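BlEst2 (Bacillus licheniformis, PDB 6WPX) probably hydrolyses ester bonds as a lipase or esterase, and is held here in a propeptide form whose C-terminal domain is autoinhibitory. Local coordinates at residues 67-78 with 258-268; 140-148 with 200-208. All coordinates share one frame; numbering follows the deposited sequence.

Contact 1 (67-78 with 258-268)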
loop_
_atom_site.group_PDB
_atom_site.type_symbol
_atom_site.label_atom_id
_atom_site.label_comp_id
_atom_site.label_asym_id
_atom_site.label_seq_id
_atom_site.Cartn_x
_atom_site.Cartn_y
_atom_site.Cartn_z
ATOM N N ASN A 67 3.006 15.886 16.592
ATOM C CA ASN A 67 1.558 15.742 16.431
ATOM C C ASN A 67 0.823 16.229 17.682
ATOM O O ASN A 67 1.271 15.974 18.792
ATOM C CB ASN A 67 1.213 14.261 16.134
ATOM C CG ASN A 67 -0.133 14.052 15.495
ATOM O OD1 ASN A 67 -0.974 14.960 15.449
ATOM N ND2 ASN A 67 -0.355 12.872 14.936
ATOM N N ASP A 68 -0.308 16.922 17.496
ATOM C CA ASP A 68 -1.144 17.480 18.578
ATOM C C ASP A 68 -2.518 16.814 18.672
ATOM O O ASP A 68 -3.431 17.407 19.234
ATOM C CB ASP A 68 -1.324 18.997 18.387
ATOM C CG ASP A 68 -2.109 19.376 17.133
ATOM O OD1 ASP A 68 -2.110 18.590 16.175
ATOM O OD2 ASP A 68 -2.754 20.432 17.141
ATOM N N MET A 69 -2.671 15.600 18.127
ATOM C CA MET A 69 -3.958 14.879 18.152
ATOM C C MET A 69 -4.593 14.748 19.556
ATOM O O MET A 69 -5.801 14.975 19.696
ATOM C CB MET A 69 -3.824 13.503 17.498
ATOM C CG MET A 69 -5.147 12.801 17.320
ATOM S SD MET A 69 -6.322 13.688 16.218
ATOM C CE MET A 69 -5.754 13.093 14.605
ATOM N N ALA A 70 -3.795 14.381 20.583
ATOM C CA ALA A 70 -4.319 14.253 21.944
ATOM C C ALA A 70 -4.895 15.599 22.445
ATOM O O ALA A 70 -5.977 15.636 23.044
ATOM C CB ALA A 70 -3.226 13.762 22.886
ATOM N N GLU A 71 -4.157 16.697 22.186
ATOM C CA GLU A 71 -4.548 18.060 22.572
ATOM C C GLU A 71 -5.799 18.467 21.790
ATOM O O GLU A 71 -6.681 19.095 22.355
ATOM C CB GLU A 71 -3.388 19.035 22.312
ATOM C CG GLU A 71 -3.659 20.473 22.706
ATOM C CD GLU A 71 -2.491 21.432 22.531
ATOM O OE1 GLU A 71 -1.796 21.352 21.491
ATOM O OE2 GLU A 71 -2.310 22.303 23.411
ATOM N N GLN A 72 -5.882 18.090 20.514
ATOM C CA GLN A 72 -7.056 18.370 19.672
ATOM C C GLN A 72 -8.311 17.718 20.274
ATOM O O GLN A 72 -9.345 18.365 20.383
ATOM C CB GLN A 72 -6.827 17.851 18.237
ATOM C CG GLN A 72 -5.828 18.703 17.449
ATOM C CD GLN A 72 -6.371 20.048 17.055
ATOM O OE1 GLN A 72 -7.582 20.245 16.908
ATOM N NE2 GLN A 72 -5.484 21.011 16.899
ATOM N N ALA A 73 -8.199 16.456 20.683
ATOM C CA ALA A 73 -9.299 15.707 21.300
ATOM C C ALA A 73 -9.718 16.365 22.610
ATOM O O ALA A 73 -10.896 16.687 22.787
ATOM C CB ALA A 73 -8.884 14.253 21.529
ATOM N N TRP A 74 -8.755 16.608 23.508
ATOM C CA TRP A 74 -9.007 17.234 24.804
ATOM C C TRP A 74 -9.622 18.627 24.673
ATOM O O TRP A 74 -10.657 18.886 25.299
ATOM C CB TRP A 74 -7.730 17.277 25.652
ATOM C CG TRP A 74 -7.939 17.877 27.015
ATOM C CD1 TRP A 74 -8.357 17.229 28.133
ATOM C CD2 TRP A 74 -7.839 19.257 27.368
ATOM N NE1 TRP A 74 -8.485 18.112 29.177
ATOM C CE2 TRP A 74 -8.160 19.365 28.739
ATOM C CE3 TRP A 74 -7.472 20.422 26.664
ATOM C CZ2 TRP A 74 -8.148 20.591 29.421
ATOM C CZ3 TRP A 74 -7.486 21.635 27.332
ATOM C CH2 TRP A 74 -7.792 21.710 28.701
ATOM N N LYS A 75 -9.019 19.526 23.859
ATOM C CA LYS A 75 -9.520 20.905 23.754
ATOM C C LYS A 75 -10.929 20.992 23.141
ATOM O O LYS A 75 -11.611 21.983 23.322
ATOM C CB LYS A 75 -8.522 21.827 23.026
ATOM C CG LYS A 75 -8.523 21.746 21.514
ATOM C CD LYS A 75 -7.451 22.665 20.996
ATOM C CE LYS A 75 -7.192 22.552 19.519
ATOM N NZ LYS A 75 -6.111 23.510 19.131
ATOM N N ASN A 76 -11.351 19.946 22.449
ATOM C CA ASN A 76 -12.667 19.873 21.840
ATOM C C ASN A 76 -13.650 19.080 22.694
ATOM O O ASN A 76 -14.747 18.768 22.238
ATOM C CB ASN A 76 -12.579 19.363 20.410
ATOM C CG ASN A 76 -12.056 20.423 19.443
ATOM O OD1 ASN A 76 -12.719 21.414 19.187
ATOM N ND2 ASN A 76 -10.828 20.281 18.946
ATOM N N GLY A 77 -13.251 18.775 23.933
ATOM C CA GLY A 77 -14.097 18.130 24.935
ATOM C C GLY A 77 -14.194 16.623 24.855
ATOM O O GLY A 77 -15.124 16.036 25.418
ATOM N N TYR A 78 -13.217 15.990 24.186
ATOM C CA TYR A 78 -13.186 14.552 24.050
ATOM C C TYR A 78 -12.152 13.909 24.931
ATOM O O TYR A 78 -10.976 14.280 24.908
ATOM C CB TYR A 78 -12.938 14.109 22.592
ATOM C CG TYR A 78 -14.168 14.195 21.725
ATOM C CD1 TYR A 78 -14.549 15.397 21.145
ATOM C CD2 TYR A 78 -14.992 13.091 21.544
ATOM C CE1 TYR A 78 -15.708 15.495 20.380
ATOM C CE2 TYR A 78 -16.158 13.177 20.781
ATOM C CZ TYR A 78 -16.510 14.382 20.200
ATOM O OH TYR A 78 -17.669 14.497 19.475
ATOM N N ILE A 258 -2.821 12.139 9.765
ATOM C CA ILE A 258 -2.953 11.908 11.215
ATOM C C ILE A 258 -2.598 13.118 12.040
ATOM O O ILE A 258 -2.652 13.036 13.270
ATOM C CB ILE A 258 -2.216 10.653 11.735
ATOM C CG1 ILE A 258 -0.698 10.707 11.456
ATOM C CG2 ILE A 258 -2.896 9.427 11.174
ATOM C CD1 ILE A 258 0.136 9.777 12.394
ATOM N N LYS A 259 -2.172 14.217 11.390
ATOM C CA LYS A 259 -1.821 15.447 12.126
ATOM C C LYS A 259 -3.104 16.042 12.699
ATOM O O LYS A 259 -4.019 16.389 11.946
ATOM C CB LYS A 259 -1.086 16.462 11.223
ATOM C CG LYS A 259 0.259 15.967 10.658
ATOM C CD LYS A 259 1.313 15.697 11.748
ATOM C CE LYS A 259 2.674 15.358 11.162
ATOM N NZ LYS A 259 3.625 14.877 12.210
ATOM N N GLY A 260 -3.177 16.083 14.026
ATOM C CA GLY A 260 -4.321 16.602 14.767
ATOM C C GLY A 260 -4.914 17.884 14.233
ATOM O O GLY A 260 -6.114 17.927 13.913
ATOM N N ASN A 261 -4.082 18.938 14.111
ATOM C CA ASN A 261 -4.532 20.252 13.616
ATOM C C ASN A 261 -5.143 20.195 12.206
ATOM O O ASN A 261 -5.974 21.026 11.874
ATOM C CB ASN A 261 -3.415 21.291 13.684
ATOM C CG ASN A 261 -2.292 21.033 12.710
ATOM O OD1 ASN A 261 -1.649 19.987 12.728
ATOM N ND2 ASN A 261 -2.031 21.991 11.849
ATOM N N LEU A 262 -4.752 19.214 11.403
ATOM C CA LEU A 262 -5.264 19.088 10.058
ATOM C C LEU A 262 -6.559 18.276 9.990
ATOM O O LEU A 262 -7.501 18.712 9.341
ATOM C CB LEU A 262 -4.200 18.462 9.114
ATOM C CG LEU A 262 -2.867 19.254 8.894
ATOM C CD1 LEU A 262 -1.953 18.508 7.907
ATOM C CD2 LEU A 262 -3.129 20.678 8.353
ATOM N N THR A 263 -6.609 17.103 10.621
ATOM C CA THR A 263 -7.767 16.215 10.427
ATOM C C THR A 263 -8.715 16.075 11.607
ATOM O O THR A 263 -9.873 15.736 11.354
ATOM C CB THR A 263 -7.335 14.842 9.940
ATOM O OG1 THR A 263 -6.409 14.294 10.875
ATOM C CG2 THR A 263 -6.738 14.897 8.522
ATOM N N PHE A 264 -8.283 16.344 12.861
ATOM C CA PHE A 264 -9.263 16.272 13.942
ATOM C C PHE A 264 -10.486 17.174 13.647
ATOM O O PHE A 264 -11.605 16.670 13.781
ATOM C CB PHE A 264 -8.687 16.611 15.334
ATOM C CG PHE A 264 -9.688 16.337 16.428
ATOM C CD1 PHE A 264 -10.632 17.300 16.787
ATOM C CD2 PHE A 264 -9.714 15.100 17.078
ATOM C CE1 PHE A 264 -11.619 17.016 17.736
ATOM C CE2 PHE A 264 -10.697 14.819 18.034
ATOM C CZ PHE A 264 -11.639 15.792 18.365
ATOM N N PRO A 265 -10.345 18.465 13.249
ATOM C CA PRO A 265 -11.555 19.268 12.972
ATOM C C PRO A 265 -12.407 18.680 11.836
ATOM O O PRO A 265 -13.635 18.851 11.840
ATOM C CB PRO A 265 -10.980 20.640 12.572
ATOM C CG PRO A 265 -9.607 20.664 13.048
ATOM C CD PRO A 265 -9.118 19.269 13.001
ATOM N N VAL A 266 -11.752 17.940 10.888
ATOM C CA VAL A 266 -12.410 17.326 9.738
ATOM C C VAL A 266 -13.243 16.118 10.171
ATOM O O VAL A 266 -14.398 16.026 9.787
ATOM C CB VAL A 266 -11.432 16.983 8.573
ATOM C CG1 VAL A 266 -12.199 16.336 7.399
ATOM C CG2 VAL A 266 -10.673 18.235 8.108
ATOM N N PHE A 267 -12.688 15.207 10.975
ATOM C CA PHE A 267 -13.505 14.071 11.403
ATOM C C PHE A 267 -14.320 14.375 12.658
ATOM O O PHE A 267 -15.147 13.560 13.015
ATOM C CB PHE A 267 -12.685 12.767 11.530
ATOM C CG PHE A 267 -11.568 12.736 12.547
ATOM C CD1 PHE A 267 -11.847 12.658 13.912
ATOM C CD2 PHE A 267 -10.230 12.681 12.138
ATOM C CE1 PHE A 267 -10.814 12.609 14.850
ATOM C CE2 PHE A 267 -9.200 12.628 13.081
ATOM C CZ PHE A 267 -9.497 12.583 14.426
ATOM N N MET A 268 -14.131 15.533 13.315
ATOM C CA MET A 268 -14.914 15.892 14.519
ATOM C C MET A 268 -16.446 15.774 14.286
ATOM O O MET A 268 -17.091 15.111 15.103
ATOM C CB MET A 268 -14.531 17.225 15.120
ATOM C CG MET A 268 -15.266 17.510 16.453
ATOM S SD MET A 268 -14.830 19.079 17.192
ATOM C CE MET A 268 -15.503 20.239 15.971
HETATM O O HOH W 1 -0.138 18.414 14.355
#
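Phe264 lays one face of its ring against helix 69-75. Gln72 O and Ala73 N sit over that face, both offset toward the rim. At the edge of the same ring come Met69 SD and Tyr78 CD1. Phe267 also turns an edge to Met69, whose CE lies in the ring plane, 3.8 Å from Phe267 CZ. Met69 SD makes Met-aromatic contacts with the edges of both rings and lies 3.8 Å from Phe264 CD2. The Met69 chain, bent at chi2 and chi3 (62° and 84°), drops this thioether as a knob among Gly260, Thr263, Phe264 and Phe267. The amide of Asn76 slides past Phe264, its plane only 15° from that of the ring, while its ND2 bonds back to Gln72 O. Gln72 is a second knob, among Gly260, Asn261, Phe264 and Pro265. The two helices lie on one face of the central sheet of an alpha/beta-hydrolase fold, where Met69 and Phe267 both reach Phe52 of strand 50-53. Gly260 lets them come close, with its CA 3.8 Å from Met69 CA. A CB there would clash with Asp68 OD1, Met69 N and Gln72 CG. Polar bonds tie the helix starts together. Asn67 OD1 takes a nearly straight bond from Gly260 N (2.9 Å) and a second from Met69 N, which closes an Asx turn. Asn67 ND2 gives to Ile258 O (2.8 Å) from above the carbonyl plane, and also to Ala62 O. Asp68 OD1 accepts Asn261 N on its syn lone pair (2.9 Å), and a water links OD1 to Asn261 OD1. Gln72 NE2 meets the other oxygen, Asp68 OD2, at 2.8 Å from above the carboxylate plane.

Contact 2 (140-148 with 200-208)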
loop_
_atom_site.group_PDB
_atom_site.type_symbol
_atom_site.label_atom_id
_atom_site.label_comp_id
_atom_site.label_asym_id
_atom_site.label_seq_id
_atom_site.Cartn_x
_atom_site.Cartn_y
_atom_site.Cartn_z
ATOM N N ARG A 140 -18.665 3.585 16.988
ATOM C CA ARG A 140 -18.346 3.815 15.594
ATOM C C ARG A 140 -16.858 3.758 15.349
ATOM O O ARG A 140 -16.055 3.878 16.283
ATOM C CB ARG A 140 -18.943 5.155 15.084
ATOM C CG ARG A 140 -18.324 6.405 15.716
ATOM C CD ARG A 140 -18.979 7.679 15.204
ATOM N NE ARG A 140 -20.407 7.727 15.538
ATOM C CZ ARG A 140 -21.278 8.557 14.981
ATOM N NH1 ARG A 140 -20.877 9.432 14.062
ATOM N NH2 ARG A 140 -22.551 8.535 15.349
ATOM N N VAL A 141 -16.511 3.615 14.086
ATOM C CA VAL A 141 -15.135 3.559 13.612
ATOM C C VAL A 141 -14.929 4.571 12.480
ATOM O O VAL A 141 -15.657 4.568 11.490
ATOM C CB VAL A 141 -14.756 2.126 13.166
ATOM C CG1 VAL A 141 -13.294 2.043 12.713
ATOM C CG2 VAL A 141 -15.032 1.112 14.276
ATOM N N ILE A 142 -13.872 5.376 12.613
ATOM C CA ILE A 142 -13.396 6.296 11.592
ATOM C C ILE A 142 -11.993 5.805 11.199
ATOM O O ILE A 142 -11.120 5.671 12.042
ATOM C CB ILE A 142 -13.407 7.753 12.090
ATOM C CG1 ILE A 142 -14.837 8.178 12.505
ATOM C CG2 ILE A 142 -12.761 8.707 11.037
ATOM C CD1 ILE A 142 -14.865 9.247 13.522
ATOM N N THR A 143 -11.797 5.506 9.927
ATOM C CA THR A 143 -10.503 5.045 9.436
ATOM C C THR A 143 -9.854 6.161 8.619
ATOM O O THR A 143 -10.532 6.812 7.835
ATOM C CB THR A 143 -10.598 3.712 8.693
ATOM O OG1 THR A 143 -11.162 3.900 7.396
ATOM C CG2 THR A 143 -11.336 2.627 9.488
ATOM N N LEU A 144 -8.542 6.363 8.814
ATOM C CA LEU A 144 -7.750 7.379 8.139
ATOM C C LEU A 144 -6.699 6.671 7.286
ATOM O O LEU A 144 -5.784 6.050 7.830
ATOM C CB LEU A 144 -7.041 8.292 9.177
ATOM C CG LEU A 144 -7.898 8.873 10.349
ATOM C CD1 LEU A 144 -7.031 9.698 11.310
ATOM C CD2 LEU A 144 -9.048 9.701 9.834
ATOM N N GLY A 145 -6.833 6.791 5.972
ATOM C CA GLY A 145 -5.911 6.183 5.014
ATOM C C GLY A 145 -5.700 4.710 5.229
ATOM O O GLY A 145 -4.565 4.225 5.175
ATOM N N THR A 146 -6.787 3.990 5.525
ATOM C CA THR A 146 -6.694 2.560 5.790
ATOM C C THR A 146 -6.789 1.787 4.486
ATOM O O THR A 146 -7.794 1.923 3.794
ATOM C CB THR A 146 -7.794 2.091 6.768
ATOM O OG1 THR A 146 -7.542 2.675 8.058
ATOM C CG2 THR A 146 -7.842 0.542 6.885
ATOM N N PRO A 147 -5.811 0.909 4.173
ATOM C CA PRO A 147 -5.947 0.089 2.959
ATOM C C PRO A 147 -6.933 -1.069 3.171
ATOM O O PRO A 147 -6.526 -2.233 3.227
ATOM C CB PRO A 147 -4.519 -0.389 2.689
ATOM C CG PRO A 147 -3.873 -0.451 4.061
ATOM C CD PRO A 147 -4.571 0.591 4.917
ATOM N N HIS A 148 -8.246 -0.753 3.256
ATOM C CA HIS A 148 -9.285 -1.786 3.414
ATOM C C HIS A 148 -9.258 -2.809 2.256
ATOM O O HIS A 148 -9.674 -3.943 2.460
ATOM C CB HIS A 148 -10.678 -1.159 3.512
ATOM C CG HIS A 148 -10.878 -0.356 4.763
ATOM N ND1 HIS A 148 -10.960 -0.961 6.007
ATOM C CD2 HIS A 148 -11.001 0.983 4.913
ATOM C CE1 HIS A 148 -11.178 0.020 6.862
ATOM N NE2 HIS A 148 -11.207 1.215 6.246
ATOM N N THR A 200 -22.067 -1.845 13.597
ATOM C CA THR A 200 -21.224 -0.645 13.808
ATOM C C THR A 200 -21.192 0.234 12.557
ATOM O O THR A 200 -21.156 -0.279 11.464
ATOM C CB THR A 200 -19.795 -0.967 14.258
ATOM O OG1 THR A 200 -19.701 -2.133 15.065
ATOM C CG2 THR A 200 -19.123 0.208 14.920
ATOM N N LYS A 201 -21.229 1.537 12.779
ATOM C CA LYS A 201 -21.150 2.498 11.673
ATOM C C LYS A 201 -19.673 2.772 11.390
ATOM O O LYS A 201 -18.920 2.972 12.286
ATOM C CB LYS A 201 -21.861 3.801 12.026
ATOM C CG LYS A 201 -21.909 4.778 10.869
ATOM C CD LYS A 201 -22.779 4.301 9.723
ATOM C CE LYS A 201 -22.606 5.088 8.434
ATOM N NZ LYS A 201 -21.451 5.999 8.468
ATOM N N TYR A 202 -19.351 2.819 10.124
ATOM C CA TYR A 202 -18.011 3.084 9.580
ATOM C C TYR A 202 -17.957 4.352 8.774
ATOM O O TYR A 202 -18.888 4.666 8.027
ATOM C CB TYR A 202 -17.524 1.922 8.695
ATOM C CG TYR A 202 -17.253 0.671 9.486
ATOM C CD1 TYR A 202 -16.008 0.444 10.060
ATOM C CD2 TYR A 202 -18.254 -0.273 9.699
ATOM C CE1 TYR A 202 -15.775 -0.675 10.855
ATOM C CE2 TYR A 202 -18.027 -1.407 10.470
ATOM C CZ TYR A 202 -16.784 -1.609 11.040
ATOM O OH TYR A 202 -16.558 -2.728 11.791
ATOM N N PHE A 203 -16.832 5.063 8.921
ATOM C CA PHE A 203 -16.489 6.282 8.189
ATOM C C PHE A 203 -15.083 6.115 7.688
ATOM O O PHE A 203 -14.214 5.640 8.424
ATOM C CB PHE A 203 -16.528 7.515 9.093
ATOM C CG PHE A 203 -17.893 7.901 9.584
ATOM C CD1 PHE A 203 -18.449 7.281 10.692
ATOM C CD2 PHE A 203 -18.621 8.905 8.947
ATOM C CE1 PHE A 203 -19.716 7.655 11.157
ATOM C CE2 PHE A 203 -19.876 9.283 9.418
ATOM C CZ PHE A 203 -20.417 8.654 10.517
ATOM N N THR A 204 -14.835 6.541 6.465
ATOM C CA THR A 204 -13.469 6.466 5.937
ATOM C C THR A 204 -13.035 7.813 5.461
ATOM O O THR A 204 -13.824 8.560 4.883
ATOM C CB THR A 204 -13.300 5.417 4.818
ATOM O OG1 THR A 204 -13.945 5.882 3.642
ATOM C CG2 THR A 204 -13.798 4.006 5.207
ATOM N N LEU A 205 -11.787 8.129 5.732
ATOM C CA LEU A 205 -11.115 9.322 5.234
ATOM C C LEU A 205 -9.971 8.803 4.381
ATOM O O LEU A 205 -9.387 7.753 4.683
ATOM C CB LEU A 205 -10.555 10.211 6.356
ATOM C CG LEU A 205 -11.476 11.349 6.832
ATOM C CD1 LEU A 205 -12.687 10.782 7.564
ATOM C CD2 LEU A 205 -10.713 12.304 7.775
ATOM N N ALA A 206 -9.674 9.519 3.311
ATOM C CA ALA A 206 -8.554 9.171 2.435
ATOM C C ALA A 206 -7.934 10.449 1.924
ATOM O O ALA A 206 -8.624 11.463 1.790
ATOM C CB ALA A 206 -9.030 8.304 1.272
ATOM N N GLY A 207 -6.638 10.397 1.659
ATOM C CA GLY A 207 -5.912 11.537 1.111
ATOM C C GLY A 207 -5.617 11.362 -0.371
ATOM O O GLY A 207 -5.598 10.230 -0.875
ATOM N N ASN A 208 -5.394 12.475 -1.082
ATOM C CA ASN A 208 -5.059 12.426 -2.520
ATOM C C ASN A 208 -3.740 13.143 -2.795
ATOM O O ASN A 208 -3.410 13.379 -3.948
ATOM C CB ASN A 208 -6.171 13.047 -3.370
ATOM C CG ASN A 208 -6.434 14.491 -3.048
ATOM O OD1 ASN A 208 -5.615 15.186 -2.462
ATOM N ND2 ASN A 208 -7.624 14.946 -3.318
HETATM O O HOH W 2 -9.681 4.989 5.199
#
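Leu205 O is gripped twice, by Gly145 N across the strands at 3.0 Å and by a water 2.8 Å from Leu205 O, which probably donates to it. The water also bonds to Thr143 OG1 and accepts from Thr146 N. This is the end of a parallel ladder between strands 138-144 and 201-205, neighbours in the central mixed sheet of the alpha/beta-hydrolase fold. Further back, Thr143 O accepts Leu205 N and Phe203 O accepts Thr143 N, each at 2.8 Å. Val141 O takes Phe203 N, and Lys201 O takes Val141 N. On one face of the sheet Ile142 CG2 touches Leu205 CD1, and the CD2 atoms of Leu144 and Leu205 meet. The Phe203 ring lies on this face too. Val141 O is at its edge, and Lys201 NZ, hydrogen-bonded to Thr245 OG1, stands over one face, offset toward the rim. Arg140 NH1, held by Leu270 O and Ile273 O, comes 3.6 Å from Phe203 CE1, with guanidinium and ring 15° from parallel. Replacing Phe203 by alanine would probably open a gap beside Ile142 CG1 and leave Arg140 NH1 and Lys201 NZ without the ring they pack on. On the other face Tyr202 CD1 meets Val141 CB. There Thr143 OG1, set between backbone N and carbonyl carbon (chi1 75°), touches Thr204 CG2 (3.4 Å) and shares a 2.9 Å hydrogen bond with His148 NE2, in the imidazole plane.

In the fold
The centres of the two contacts are about 16 Å apart, and both belong to the alpha/beta-hydrolase part of the chain. Contact 1 lies further from the centre of the chain. In sequence the order is 67-78, 140-148, 200-208, 258-268, so the helix pair of contact 1 brackets both strands of contact 2. Helix 260-267 connects them. Phe267 CD2 lies 3.9 Å from Leu144 CD2, and its CB also packs on Ile142 and Leu205. Just before the helix, Ile258 CG2 touches Leu144 CD1. Helix 260-267 therefore lies across part of the sheet, on the face that carries Ile142, Leu144 and Leu205, and joins strands 138-144 and 201-205 to helix 69-75, drawing early and late parts of the domain into one core.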